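Local coordinates for protein putative prolyl-tRNA synthetase (Leishmania major, PDB 5XIL) that probably attaches L-proline to its cognate tRNA in an ATP-dependent reaction, releasing AMP and diphosphate, this chain holding the catalytic core, anticodon-binding and C-terminal parts, at residues N134-V139 / L157-H162; G161-A166 / W258-G263; V192-G197 / T212-F217. All coordinates share one frame; numbering follows the deposited sequence.

Contact 1: residues N134-V139 / L157-H162; sequences NMWNNV and LWQEGH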
ATOM      1  N   ASN A 134      -6.554  -7.255   8.694  1.00 11.37           N
ATOM      2  CA  ASN A 134      -6.383  -7.386   7.304  1.00 12.17           C
ATOM      3  C   ASN A 134      -4.924  -7.441   6.983  1.00 13.12           C
ATOM      4  O   ASN A 134      -4.079  -6.789   7.631  1.00 12.20           O
ATOM      5  CB  ASN A 134      -7.010  -6.150   6.622  1.00 13.57           C
ATOM      6  CG  ASN A 134      -6.848  -6.164   5.129  1.00 14.47           C
ATOM      7  OD1 ASN A 134      -7.350  -7.080   4.475  1.00 14.85           O
ATOM      8  ND2 ASN A 134      -6.084  -5.218   4.581  1.00 15.93           N
ATOM      9  N   MET A 135      -4.606  -8.151   5.915  1.00 15.00           N
ATOM     10  CA  MET A 135      -3.256  -8.243   5.403  1.00 17.16           C
ATOM     11  C   MET A 135      -3.262  -8.090   3.890  1.00 16.75           C
ATOM     12  O   MET A 135      -4.162  -8.597   3.236  1.00 14.66           O
ATOM     13  CB  MET A 135      -2.726  -9.636   5.698  1.00 20.82           C
ATOM     14  CG  MET A 135      -2.535  -9.904   7.137  1.00 27.29           C
ATOM     15  SD  MET A 135      -1.926 -11.613   7.379  1.00 40.90           S
ATOM     16  CE  MET A 135      -3.315 -12.537   6.792  1.00 35.19           C
ATOM     17  N   TRP A 136      -2.328  -7.329   3.373  1.00 17.17           N
ATOM     18  CA  TRP A 136      -2.042  -7.216   1.941  1.00 18.72           C
ATOM     19  C   TRP A 136      -0.860  -8.097   1.675  1.00 23.36           C
ATOM     20  O   TRP A 136       0.213  -7.867   2.203  1.00 24.73           O
ATOM     21  CB  TRP A 136      -1.752  -5.771   1.546  1.00 17.95           C
ATOM     22  CG  TRP A 136      -2.965  -4.918   1.587  1.00 19.36           C
ATOM     23  CD1 TRP A 136      -3.383  -4.141   2.633  1.00 19.22           C
ATOM     24  CD2 TRP A 136      -3.975  -4.770   0.562  1.00 19.21           C
ATOM     25  NE1 TRP A 136      -4.558  -3.534   2.315  1.00 18.53           N
ATOM     26  CE2 TRP A 136      -4.938  -3.873   1.051  1.00 20.12           C
ATOM     27  CE3 TRP A 136      -4.123  -5.260  -0.717  1.00 21.80           C
ATOM     28  CZ2 TRP A 136      -6.043  -3.481   0.307  1.00 17.78           C
ATOM     29  CZ3 TRP A 136      -5.236  -4.893  -1.443  1.00 20.93           C
ATOM     30  CH2 TRP A 136      -6.184  -4.016  -0.924  1.00 21.39           C
ATOM     31  N   ASN A 137      -1.009  -9.183   0.957  1.00 26.52           N
ATOM     32  CA  ASN A 137       0.202  -9.956   0.735  1.00 33.62           C
ATOM     33  C   ASN A 137       0.180 -10.792  -0.488  1.00 36.20           C
ATOM     34  O   ASN A 137      -0.779 -10.756  -1.242  1.00 29.12           O
ATOM     35  CB  ASN A 137       0.574 -10.781   1.959  1.00 39.99           C
ATOM     36  CG  ASN A 137      -0.517 -11.718   2.378  1.00 41.90           C
ATOM     37  OD1 ASN A 137      -1.178 -12.340   1.545  1.00 46.92           O
ATOM     38  ND2 ASN A 137      -0.680 -11.860   3.681  1.00 38.39           N
ATOM     39  N   ASN A 138       1.252 -11.546  -0.689  1.00 45.10           N
ATOM     40  CA  ASN A 138       1.369 -12.383  -1.867  1.00 49.07           C
ATOM     41  C   ASN A 138       1.281 -13.863  -1.571  1.00 51.83           C
ATOM     42  O   ASN A 138       2.140 -14.421  -0.906  1.00 59.16           O
ATOM     43  CB  ASN A 138       2.623 -12.018  -2.646  1.00 52.75           C
ATOM     44  CG  ASN A 138       3.845 -12.005  -1.797  1.00 56.39           C
ATOM     45  OD1 ASN A 138       4.173 -11.007  -1.149  1.00 48.50           O
ATOM     46  ND2 ASN A 138       4.539 -13.121  -1.791  1.00 68.39           N
ATOM     47  N   VAL A 139       0.195 -14.468  -2.064  1.00 48.05           N
ATOM     48  CA  VAL A 139      -0.021 -15.897  -2.062  1.00 51.54           C
ATOM     49  C   VAL A 139       0.758 -16.682  -3.176  1.00 47.94           C
ATOM     50  O   VAL A 139       0.903 -16.235  -4.328  1.00 37.51           O
ATOM     51  CB  VAL A 139      -1.542 -16.196  -2.168  1.00 50.10           C
ATOM     52  CG1 VAL A 139      -1.805 -17.630  -2.601  1.00 53.40           C
ATOM     53  CG2 VAL A 139      -2.224 -15.898  -0.838  1.00 55.48           C
ATOM     54  N   LEU A 157      -1.165 -11.573  -5.792  1.00 23.50           N
ATOM     55  CA  LEU A 157      -1.283 -10.647  -4.688  1.00 22.03           C
ATOM     56  C   LEU A 157      -2.716 -10.545  -4.316  1.00 19.41           C
ATOM     57  O   LEU A 157      -3.613 -10.575  -5.172  1.00 17.47           O
ATOM     58  CB  LEU A 157      -0.831  -9.253  -5.111  1.00 22.68           C
ATOM     59  CG  LEU A 157       0.495  -9.003  -5.831  1.00 27.29           C
ATOM     60  CD1 LEU A 157       0.922  -7.557  -5.584  1.00 29.77           C
ATOM     61  CD2 LEU A 157       1.528  -9.851  -5.229  1.00 31.90           C
ATOM     62  N   TRP A 158      -2.951 -10.372  -3.036  1.00 16.49           N
ATOM     63  CA  TRP A 158      -4.292 -10.199  -2.552  1.00 18.01           C
ATOM     64  C   TRP A 158      -4.308  -9.541  -1.202  1.00 16.65           C
ATOM     65  O   TRP A 158      -3.273  -9.131  -0.670  1.00 18.10           O
ATOM     66  CB  TRP A 158      -5.028 -11.505  -2.564  1.00 19.30           C
ATOM     67  CG  TRP A 158      -4.914 -12.422  -1.418  1.00 21.86           C
ATOM     68  CD1 TRP A 158      -3.864 -12.624  -0.600  1.00 24.93           C
ATOM     69  CD2 TRP A 158      -5.927 -13.363  -1.039  1.00 24.30           C
ATOM     70  NE1 TRP A 158      -4.174 -13.630   0.336  1.00 24.99           N
ATOM     71  CE2 TRP A 158      -5.429 -14.115   0.042  1.00 25.67           C
ATOM     72  CE3 TRP A 158      -7.245 -13.631  -1.517  1.00 29.62           C
ATOM     73  CZ2 TRP A 158      -6.216 -15.117   0.693  1.00 29.54           C
ATOM     74  CZ3 TRP A 158      -8.018 -14.652  -0.875  1.00 30.59           C
ATOM     75  CH2 TRP A 158      -7.474 -15.381   0.203  1.00 30.19           C
ATOM     76  N   GLN A 159      -5.502  -9.381  -0.749  1.00 16.56           N
ATOM     77  CA  GLN A 159      -5.825  -8.818   0.466  1.00 16.08           C
ATOM     78  C   GLN A 159      -6.776  -9.812   1.157  1.00 15.24           C
ATOM     79  O   GLN A 159      -7.668 -10.368   0.533  1.00 11.62           O
ATOM     80  CB  GLN A 159      -6.603  -7.538   0.105  1.00 19.55           C
ATOM     81  CG  GLN A 159      -7.534  -6.935   1.051  1.00 18.32           C
ATOM     82  CD  GLN A 159      -8.803  -7.677   1.207  1.00 16.12           C
ATOM     83  OE1 GLN A 159      -9.577  -7.845   0.270  1.00 16.42           O
ATOM     84  NE2 GLN A 159      -9.040  -8.124   2.406  1.00 14.83           N
ATOM     85  N   GLU A 160      -6.478 -10.146   2.386  1.00 13.64           N
ATOM     86  CA  GLU A 160      -7.465 -10.978   3.076  1.00 15.52           C
ATOM     87  C   GLU A 160      -7.663 -10.495   4.517  1.00 12.75           C
ATOM     88  O   GLU A 160      -6.705 -10.114   5.166  1.00 13.53           O
ATOM     89  CB  GLU A 160      -7.006 -12.430   3.076  1.00 18.60           C
ATOM     90  CG  GLU A 160      -5.783 -12.664   3.867  1.00 22.40           C
ATOM     91  CD  GLU A 160      -5.348 -14.164   3.949  1.00 26.56           C
ATOM     92  OE1 GLU A 160      -6.166 -15.067   4.323  1.00 23.73           O
ATOM     93  OE2 GLU A 160      -4.158 -14.372   3.593  1.00 28.09           O
ATOM     94  N   GLY A 161      -8.888 -10.455   4.931  1.00 11.95           N
ATOM     95  CA  GLY A 161      -9.317  -9.955   6.199  1.00 11.42           C
ATOM     96  C   GLY A 161      -9.895 -11.136   6.965  1.00 12.22           C
ATOM     97  O   GLY A 161     -10.521 -12.043   6.383  1.00  9.77           O
ATOM     98  N   HIS A 162      -9.725 -11.071   8.285  1.00 13.17           N
ATOM     99  CA  HIS A 162     -10.251 -12.115   9.227  1.00 13.33           C
ATOM    100  C   HIS A 162     -10.725 -11.390  10.463  1.00 12.98           C
ATOM    101  O   HIS A 162      -9.939 -10.669  11.143  1.00 13.38           O
ATOM    102  CB  HIS A 162      -9.218 -13.166   9.604  1.00 13.49           C
ATOM    103  CG  HIS A 162      -8.603 -13.886   8.449  1.00 14.68           C
ATOM    104  ND1 HIS A 162      -8.912 -15.198   8.147  1.00 15.24           N
ATOM    105  CD2 HIS A 162      -7.694 -13.494   7.525  1.00 14.51           C
ATOM    106  CE1 HIS A 162      -8.212 -15.584   7.081  1.00 16.48           C
ATOM    107  NE2 HIS A 162      -7.492 -14.555   6.669  1.00 15.06           N
TER
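Gln159 reaches across to both Trp136 and Asn134. Its CB sits over one face of the indole, 3.5 Å from the centroid of the Trp136 six-membered ring, a CH-pi contact. CG stands anti to the backbone N (chi1 157°) and lies 3.8 Å from Trp136 CH2. The bend at chi2 (-74°) then turns the amide back to Asn134, where Gln159 NE2 donates to Asn134 OD1 over 2.9 Å, nearly straight and close to the plane of its own amide. Gln159 OE1 takes Tyr182 OH, and Asn134 ND2 binds Asp64, so each amide is held at both its O and its N. On the other face of the sheet, Met135 CE rests 3.8 Å from Glu160 CG. The Glu160 carboxylate takes His162 NE2 on OE1, while OE2 pairs with Ser111 and, weakly, with Trp158 NE1. Val139 CG2 presses close on that indole, 3.2 Å from Trp158 NE1. Backbone bonds run both ways at the Met135–Glu160 and Asn137–Trp158 pairs. At the far end Asn138 packs on Asn138 of the second subunit. These two long antiparallel strands and the loop joining them, part of it unmodelled here, form motif 2 of the class II synthetase core.

Contact 2: residues G161-A166 / W258-G263; sequences GHCAWA and WQNSWG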
ATOM      1  N   GLY A 161      -8.888 -10.455   4.931  1.00 11.95           N
ATOM      2  CA  GLY A 161      -9.317  -9.955   6.199  1.00 11.42           C
ATOM      3  C   GLY A 161      -9.895 -11.136   6.965  1.00 12.22           C
ATOM      4  O   GLY A 161     -10.521 -12.043   6.383  1.00  9.77           O
ATOM      5  N   HIS A 162      -9.725 -11.071   8.285  1.00 13.17           N
ATOM      6  CA  HIS A 162     -10.251 -12.115   9.227  1.00 13.33           C
ATOM      7  C   HIS A 162     -10.725 -11.390  10.463  1.00 12.98           C
ATOM      8  O   HIS A 162      -9.939 -10.669  11.143  1.00 13.38           O
ATOM      9  CB  HIS A 162      -9.218 -13.166   9.604  1.00 13.49           C
ATOM     10  CG  HIS A 162      -8.603 -13.886   8.449  1.00 14.68           C
ATOM     11  ND1 HIS A 162      -8.912 -15.198   8.147  1.00 15.24           N
ATOM     12  CD2 HIS A 162      -7.694 -13.494   7.525  1.00 14.51           C
ATOM     13  CE1 HIS A 162      -8.212 -15.584   7.081  1.00 16.48           C
ATOM     14  NE2 HIS A 162      -7.492 -14.555   6.669  1.00 15.06           N
ATOM     15  N   CYS A 163     -12.003 -11.533  10.767  1.00 12.25           N
ATOM     16  CA  CYS A 163     -12.590 -10.871  11.915  1.00 12.80           C
ATOM     17  C   CYS A 163     -13.304 -11.882  12.833  1.00 13.21           C
ATOM     18  O   CYS A 163     -13.787 -12.912  12.405  1.00 12.75           O
ATOM     19  CB  CYS A 163     -13.574  -9.786  11.433  1.00 12.18           C
ATOM     20  SG  CYS A 163     -12.715  -8.542  10.339  1.00 13.15           S
ATOM     21  N   ALA A 164     -13.409 -11.499  14.110  1.00 13.69           N
ATOM     22  CA  ALA A 164     -14.079 -12.281  15.146  1.00 14.59           C
ATOM     23  C   ALA A 164     -14.848 -11.292  15.982  1.00 15.44           C
ATOM     24  O   ALA A 164     -14.268 -10.291  16.464  1.00 14.53           O
ATOM     25  CB  ALA A 164     -13.039 -12.961  16.014  1.00 15.13           C
ATOM     26  N   TRP A 165     -16.125 -11.556  16.168  1.00 14.96           N
ATOM     27  CA  TRP A 165     -17.028 -10.672  16.871  1.00 16.17           C
ATOM     28  C   TRP A 165     -17.694 -11.456  18.044  1.00 17.29           C
ATOM     29  O   TRP A 165     -17.852 -12.642  17.956  1.00 16.23           O
ATOM     30  CB  TRP A 165     -18.151 -10.215  15.948  1.00 17.91           C
ATOM     31  CG  TRP A 165     -17.723  -9.397  14.787  1.00 17.84           C
ATOM     32  CD1 TRP A 165     -17.227  -9.839  13.589  1.00 18.50           C
ATOM     33  CD2 TRP A 165     -17.743  -7.972  14.726  1.00 19.84           C
ATOM     34  NE1 TRP A 165     -16.941  -8.735  12.784  1.00 18.17           N
ATOM     35  CE2 TRP A 165     -17.254  -7.591  13.454  1.00 18.34           C
ATOM     36  CE3 TRP A 165     -18.166  -6.976  15.613  1.00 19.18           C
ATOM     37  CZ2 TRP A 165     -17.192  -6.233  13.043  1.00 20.33           C
ATOM     38  CZ3 TRP A 165     -18.039  -5.637  15.236  1.00 20.90           C
ATOM     39  CH2 TRP A 165     -17.543  -5.283  13.963  1.00 22.37           C
ATOM     40  N   ALA A 166     -18.201 -10.728  19.021  1.00 19.18           N
ATOM     41  CA  ALA A 166     -19.016 -11.286  20.123  1.00 21.45           C
ATOM     42  C   ALA A 166     -20.382 -11.837  19.697  1.00 20.75           C
ATOM     43  O   ALA A 166     -20.754 -12.918  20.163  1.00 23.33           O
ATOM     44  CB  ALA A 166     -19.164 -10.242  21.267  1.00 21.32           C
ATOM     45  N   TRP A 258     -18.008 -15.212  16.686  1.00 16.01           N
ATOM     46  CA  TRP A 258     -18.446 -15.349  15.330  1.00 15.89           C
ATOM     47  C   TRP A 258     -17.400 -14.739  14.396  1.00 14.48           C
ATOM     48  O   TRP A 258     -17.049 -13.556  14.513  1.00 14.01           O
ATOM     49  CB  TRP A 258     -19.778 -14.672  15.210  1.00 16.71           C
ATOM     50  CG  TRP A 258     -20.814 -15.305  16.127  1.00 19.47           C
ATOM     51  CD1 TRP A 258     -20.989 -15.049  17.489  1.00 20.80           C
ATOM     52  CD2 TRP A 258     -21.722 -16.370  15.804  1.00 20.98           C
ATOM     53  NE1 TRP A 258     -21.970 -15.902  17.989  1.00 23.15           N
ATOM     54  CE2 TRP A 258     -22.443 -16.695  16.985  1.00 21.39           C
ATOM     55  CE3 TRP A 258     -22.057 -17.022  14.618  1.00 21.42           C
ATOM     56  CZ2 TRP A 258     -23.451 -17.664  17.005  1.00 23.16           C
ATOM     57  CZ3 TRP A 258     -23.017 -17.990  14.643  1.00 23.26           C
ATOM     58  CH2 TRP A 258     -23.680 -18.333  15.840  1.00 24.34           C
ATOM     59  N   GLN A 259     -16.894 -15.546  13.476  1.00 13.78           N
ATOM     60  CA  GLN A 259     -15.816 -15.146  12.615  1.00 13.42           C
ATOM     61  C   GLN A 259     -16.244 -15.025  11.137  1.00 13.08           C
ATOM     62  O   GLN A 259     -17.207 -15.632  10.661  1.00 12.67           O
ATOM     63  CB  GLN A 259     -14.663 -16.162  12.743  1.00 13.48           C
ATOM     64  CG  GLN A 259     -13.917 -16.015  14.042  1.00 14.77           C
ATOM     65  CD  GLN A 259     -12.854 -17.044  14.213  1.00 16.10           C
ATOM     66  OE1 GLN A 259     -13.045 -18.073  14.888  1.00 19.90           O
ATOM     67  NE2 GLN A 259     -11.747 -16.825  13.553  1.00 15.93           N
ATOM     68  N   ASN A 260     -15.517 -14.178  10.443  1.00 13.14           N
ATOM     69  CA  ASN A 260     -15.628 -14.069   9.005  1.00 11.92           C
ATOM     70  C   ASN A 260     -14.250 -13.921   8.395  1.00 11.37           C
ATOM     71  O   ASN A 260     -13.245 -13.692   9.086  1.00 10.52           O
ATOM     72  CB  ASN A 260     -16.555 -12.918   8.608  1.00 11.51           C
ATOM     73  CG  ASN A 260     -16.012 -11.513   8.993  1.00 12.51           C
ATOM     74  OD1 ASN A 260     -14.842 -11.201   8.836  1.00 14.15           O
ATOM     75  ND2 ASN A 260     -16.899 -10.673   9.482  1.00 14.39           N
ATOM     76  N   SER A 261     -14.201 -14.147   7.089  1.00 11.37           N
ATOM     77  CA  SER A 261     -13.019 -13.934   6.328  1.00 11.12           C
ATOM     78  C   SER A 261     -13.413 -13.523   4.914  1.00  9.89           C
ATOM     79  O   SER A 261     -14.497 -13.785   4.472  1.00  9.43           O
ATOM     80  CB  SER A 261     -12.035 -15.106   6.344  1.00 13.00           C
ATOM     81  OG  SER A 261     -12.529 -16.151   5.604  1.00 13.98           O
ATOM     82  N   TRP A 262     -12.495 -12.862   4.239  1.00 10.14           N
ATOM     83  CA  TRP A 262     -12.843 -12.222   2.996  1.00 10.30           C
ATOM     84  C   TRP A 262     -11.600 -11.895   2.254  1.00 10.25           C
ATOM     85  O   TRP A 262     -10.629 -11.536   2.885  1.00 12.09           O
ATOM     86  CB  TRP A 262     -13.726 -10.992   3.279  1.00 10.89           C
ATOM     87  CG  TRP A 262     -13.456 -10.241   4.582  1.00 11.12           C
ATOM     88  CD1 TRP A 262     -13.996 -10.524   5.822  1.00 11.79           C
ATOM     89  CD2 TRP A 262     -12.622  -9.112   4.793  1.00 10.76           C
ATOM     90  NE1 TRP A 262     -13.518  -9.693   6.760  1.00 12.13           N
ATOM     91  CE2 TRP A 262     -12.719  -8.778   6.173  1.00 11.52           C
ATOM     92  CE3 TRP A 262     -11.883  -8.269   3.949  1.00 11.06           C
ATOM     93  CZ2 TRP A 262     -12.074  -7.681   6.732  1.00 11.46           C
ATOM     94  CZ3 TRP A 262     -11.222  -7.206   4.511  1.00 11.01           C
ATOM     95  CH2 TRP A 262     -11.332  -6.915   5.895  1.00 11.26           C
ATOM     96  N   GLY A 263     -11.577 -12.091   0.931  1.00  9.78           N
ATOM     97  CA  GLY A 263     -10.437 -11.776   0.139  1.00 10.53           C
ATOM     98  C   GLY A 263     -10.798 -11.274  -1.271  1.00 10.24           C
ATOM     99  O   GLY A 263     -11.813 -11.656  -1.830  1.00  9.81           O
TER
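Gly161 and Trp262 meet as backbone against ring: Gly161 CA stands 3.4 Å from the centroid of the Trp262 six-membered ring and only 4° off its normal, a CH-pi contact straight over the face. The indole is folded back across the neighbouring strand by a chi1 of 33°, with CG between the backbone N and the carbonyl carbon. A sulfur joins in at the rim, where Cys163 SG lies near the ring plane, 3.8 Å from Trp262 CZ2. Among the polar groups, Asn260 OD1 accepts a weak bond from Trp262 NE1, and Cys163 CB crowds the same oxygen at 3.2 Å. Asn260 ND2 and Trp165 NE1 both donate to Glu174 OE1 on helix 168-189, so one carboxylate oxygen ties side chains from both strands. Packing on the reverse face is lighter: Ala164 CB touches Gln259 CG at 3.7 Å, and His162, its ND1 bonded to Tyr116 OH, has Ser261 CB beside it. Trp258 brings the edge of its ring to the residue that follows the strand, with Trp258 CD1 3.4 Å from Ala166 O. Backbone bonds run in both directions at Gly161–Trp262, Cys163–Asn260 and Trp165–Trp258, a regular antiparallel ladder. Strand 253-265, which leads into helix 267-276, has the strand-then-helix form of class II motif 3, and here it pairs with the second strand of motif 2.

Contact 3: residues V192-G197 / T212-F217; sequences VPVVRG and TTVETF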
ATOM      1  N   VAL A 192     -16.802  -2.502 -14.019  1.00 10.86           N
ATOM      2  CA  VAL A 192     -17.252  -3.879 -14.283  1.00 10.42           C
ATOM      3  C   VAL A 192     -18.517  -4.129 -13.475  1.00 10.36           C
ATOM      4  O   VAL A 192     -18.502  -3.959 -12.288  1.00  9.17           O
ATOM      5  CB  VAL A 192     -16.155  -4.893 -13.815  1.00 11.02           C
ATOM      6  CG1 VAL A 192     -16.715  -6.322 -13.848  1.00 11.92           C
ATOM      7  CG2 VAL A 192     -14.901  -4.763 -14.678  1.00 11.40           C
ATOM      8  N   PRO A 193     -19.586  -4.642 -14.104  1.00 10.87           N
ATOM      9  CA  PRO A 193     -20.757  -4.920 -13.354  1.00 10.70           C
ATOM     10  C   PRO A 193     -20.655  -6.300 -12.684  1.00 11.22           C
ATOM     11  O   PRO A 193     -19.978  -7.181 -13.191  1.00 10.31           O
ATOM     12  CB  PRO A 193     -21.850  -4.932 -14.405  1.00 11.85           C
ATOM     13  CG  PRO A 193     -21.176  -5.465 -15.633  1.00 13.54           C
ATOM     14  CD  PRO A 193     -19.782  -4.838 -15.546  1.00 11.88           C
ATOM     15  N   VAL A 194     -21.412  -6.454 -11.617  1.00 10.95           N
ATOM     16  CA  VAL A 194     -21.339  -7.669 -10.844  1.00 11.40           C
ATOM     17  C   VAL A 194     -22.741  -8.115 -10.482  1.00 10.54           C
ATOM     18  O   VAL A 194     -23.679  -7.263 -10.418  1.00 11.73           O
ATOM     19  CB  VAL A 194     -20.493  -7.504  -9.555  1.00 10.94           C
ATOM     20  CG1 VAL A 194     -19.113  -7.072  -9.874  1.00 11.90           C
ATOM     21  CG2 VAL A 194     -21.140  -6.567  -8.546  1.00 13.21           C
ATOM     22  N   VAL A 195     -22.861  -9.391 -10.128  1.00 10.35           N
ATOM     23  CA  VAL A 195     -24.053  -9.921  -9.427  1.00 12.40           C
ATOM     24  C   VAL A 195     -23.736 -10.242  -7.967  1.00 11.65           C
ATOM     25  O   VAL A 195     -22.973 -11.150  -7.703  1.00 10.94           O
ATOM     26  CB  VAL A 195     -24.642 -11.187 -10.154  1.00 12.66           C
ATOM     27  CG1 VAL A 195     -25.818 -11.765  -9.375  1.00 12.98           C
ATOM     28  CG2 VAL A 195     -25.130 -10.755 -11.528  1.00 15.08           C
ATOM     29  N   ARG A 196     -24.260  -9.465  -7.028  1.00 12.40           N
ATOM     30  CA  ARG A 196     -24.098  -9.779  -5.592  1.00 11.70           C
ATOM     31  C   ARG A 196     -25.013 -10.913  -5.278  1.00 11.98           C
ATOM     32  O   ARG A 196     -26.203 -10.857  -5.595  1.00 12.39           O
ATOM     33  CB  ARG A 196     -24.524  -8.559  -4.762  1.00 12.45           C
ATOM     34  CG  ARG A 196     -23.692  -7.303  -4.961  1.00 11.30           C
ATOM     35  CD  ARG A 196     -24.547  -6.091  -4.599  1.00 12.94           C
ATOM     36  NE  ARG A 196     -23.835  -4.812  -4.600  1.00 13.49           N
ATOM     37  CZ  ARG A 196     -23.545  -4.091  -5.651  1.00 13.31           C
ATOM     38  NH1 ARG A 196     -23.844  -4.517  -6.837  1.00 14.19           N
ATOM     39  NH2 ARG A 196     -22.998  -2.880  -5.473  1.00 13.77           N
ATOM     40  N   GLY A 197     -24.503 -11.926  -4.570  1.00 12.43           N
ATOM     41  CA  GLY A 197     -25.377 -13.048  -4.171  1.00 11.62           C
ATOM     42  C   GLY A 197     -24.704 -13.957  -3.154  1.00 11.63           C
ATOM     43  O   GLY A 197     -23.640 -13.639  -2.613  1.00 11.34           O
ATOM     44  N   THR A 212     -20.733 -15.292   0.573  1.00 10.91           N
ATOM     45  CA  THR A 212     -21.324 -14.297  -0.305  1.00 11.14           C
ATOM     46  C   THR A 212     -20.274 -13.923  -1.367  1.00 10.85           C
ATOM     47  O   THR A 212     -19.051 -14.052  -1.143  1.00  8.96           O
ATOM     48  CB  THR A 212     -21.835 -13.024   0.428  1.00 12.00           C
ATOM     49  OG1 THR A 212     -20.717 -12.265   0.931  1.00 12.41           O
ATOM     50  CG2 THR A 212     -22.757 -13.321   1.495  1.00 12.70           C
ATOM     51  N   THR A 213     -20.735 -13.480  -2.520  1.00 11.01           N
ATOM     52  CA  THR A 213     -19.870 -13.349  -3.697  1.00 11.19           C
ATOM     53  C   THR A 213     -20.360 -12.215  -4.621  1.00  9.96           C
ATOM     54  O   THR A 213     -21.536 -11.803  -4.583  1.00  9.17           O
ATOM     55  CB  THR A 213     -19.868 -14.686  -4.453  1.00 11.90           C
ATOM     56  OG1 THR A 213     -18.967 -14.672  -5.566  1.00 13.28           O
ATOM     57  CG2 THR A 213     -21.250 -15.029  -4.983  1.00 12.53           C
ATOM     58  N   VAL A 214     -19.454 -11.739  -5.477  1.00 11.05           N
ATOM     59  CA  VAL A 214     -19.754 -10.857  -6.553  1.00 10.80           C
ATOM     60  C   VAL A 214     -19.335 -11.609  -7.824  1.00 11.51           C
ATOM     61  O   VAL A 214     -18.183 -11.968  -7.977  1.00 12.07           O
ATOM     62  CB  VAL A 214     -19.087  -9.452  -6.463  1.00 10.87           C
ATOM     63  CG1 VAL A 214     -19.814  -8.633  -5.434  1.00 11.46           C
ATOM     64  CG2 VAL A 214     -17.653  -9.563  -6.071  1.00 10.68           C
ATOM     65  N   GLU A 215     -20.301 -11.953  -8.642  1.00 10.83           N
ATOM     66  CA  GLU A 215     -20.045 -12.806  -9.786  1.00 11.14           C
ATOM     67  C   GLU A 215     -20.000 -11.902 -11.026  1.00 11.20           C
ATOM     68  O   GLU A 215     -20.847 -10.972 -11.153  1.00 10.65           O
ATOM     69  CB  GLU A 215     -21.154 -13.802  -9.905  1.00 12.40           C
ATOM     70  CG  GLU A 215     -21.174 -14.754  -8.709  1.00 13.52           C
ATOM     71  CD  GLU A 215     -20.037 -15.742  -8.769  1.00 15.10           C
ATOM     72  OE1 GLU A 215     -19.578 -16.125  -9.890  1.00 14.69           O
ATOM     73  OE2 GLU A 215     -19.547 -16.095  -7.707  1.00 17.92           O
ATOM     74  N   THR A 216     -19.044 -12.166 -11.904  1.00 11.01           N
ATOM     75  CA  THR A 216     -18.823 -11.378 -13.107  1.00 12.25           C
ATOM     76  C   THR A 216     -19.052 -12.262 -14.337  1.00 14.26           C
ATOM     77  O   THR A 216     -19.105 -13.526 -14.225  1.00 14.01           O
ATOM     78  CB  THR A 216     -17.408 -10.782 -13.129  1.00 14.03           C
ATOM     79  OG1 THR A 216     -16.468 -11.821 -13.295  1.00 14.04           O
ATOM     80  CG2 THR A 216     -17.087 -10.050 -11.812  1.00 14.25           C
ATOM     81  N   PHE A 217     -19.157 -11.643 -15.519  1.00 12.79           N
ATOM     82  CA  PHE A 217     -19.493 -12.359 -16.735  1.00 11.75           C
ATOM     83  C   PHE A 217     -18.491 -12.050 -17.811  1.00 12.66           C
ATOM     84  O   PHE A 217     -18.204 -10.836 -18.086  1.00 11.23           O
ATOM     85  CB  PHE A 217     -20.903 -12.004 -17.174  1.00 12.15           C
ATOM     86  CG  PHE A 217     -21.249 -12.508 -18.544  1.00 12.09           C
ATOM     87  CD1 PHE A 217     -21.351 -13.850 -18.775  1.00 11.17           C
ATOM     88  CD2 PHE A 217     -21.440 -11.642 -19.627  1.00 12.97           C
ATOM     89  CE1 PHE A 217     -21.684 -14.335 -20.025  1.00 12.02           C
ATOM     90  CE2 PHE A 217     -21.800 -12.122 -20.864  1.00 13.34           C
ATOM     91  CZ  PHE A 217     -21.906 -13.491 -21.047  1.00 13.69           C
TER
HETATM   92  O   HOH W   1     -19.455  -8.798 -15.098  1.00 31.61           O
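Glu215, paired across the hairpin with Val195, has its carboxylate oxygen OE2 gripped twice: Thr213 OG1, anti to its backbone N (chi1 -176°), donates to Glu215 OE2 over 2.6 Å, and Lys199 forms a salt bridge with the same oxygen, which would be expected to stabilise its negative charge. In the backbone, Val195 N donates to Glu215 O at 2.8 Å, an almost straight bond (165°) in the carbonyl plane, and Val194 CA makes a close CA-H...O approach to that oxygen. Val195 O takes Glu215 N in return, and Gly197 and Thr213 form the second hydrogen-bonded pair. Beyond Val195 the direct ladder stops and a water takes over: it donates to Pro193 O at 2.6 Å and accepts from Phe217 N at 2.9 Å, bridging the diverging chains. One face carries an aliphatic patch. Val194 leans obliquely on Val214, CB to CB 3.9 Å, and its CG1 reaches the Thr216 methyl. The methylenes of Arg196 continue this patch, its CG 4.1 Å from Val214 CG1, while the extended chain carries the guanidinium on to salt bridges with Glu180 and Glu187. Helix 168-189 packs against the face of Val194 and Arg196, and Pro193 meets helix 387-412. Strand 223-234 runs antiparallel beside strand 210-218, and strand 475-480 of the C-terminal part adds to the outer side of strand 195-198.

Overall arrangement
All three contacts lie in the class II catalytic core. Contacts 1 and 2 share strand 156-165, whose two neighbours are strands 131-139 and 253-265; their centres are 13 Å apart, and Gln159 and Asn134 of contact 1 pack on Trp262 of contact 2. Along the chain contact 1 closes first, and contact 3 is nested in the long loop closed by contact 2. The centre of contact 3 is about 20 Å from that of contact 1 and about 21 Å from that of contact 2, with no touch, yet strand 223-234 links its hairpin to strand 253-265. Helix 168-189 reaches side chains of all three. The core strands thus lead from the subunit interface at contact 1 to the C-terminal part at contact 3.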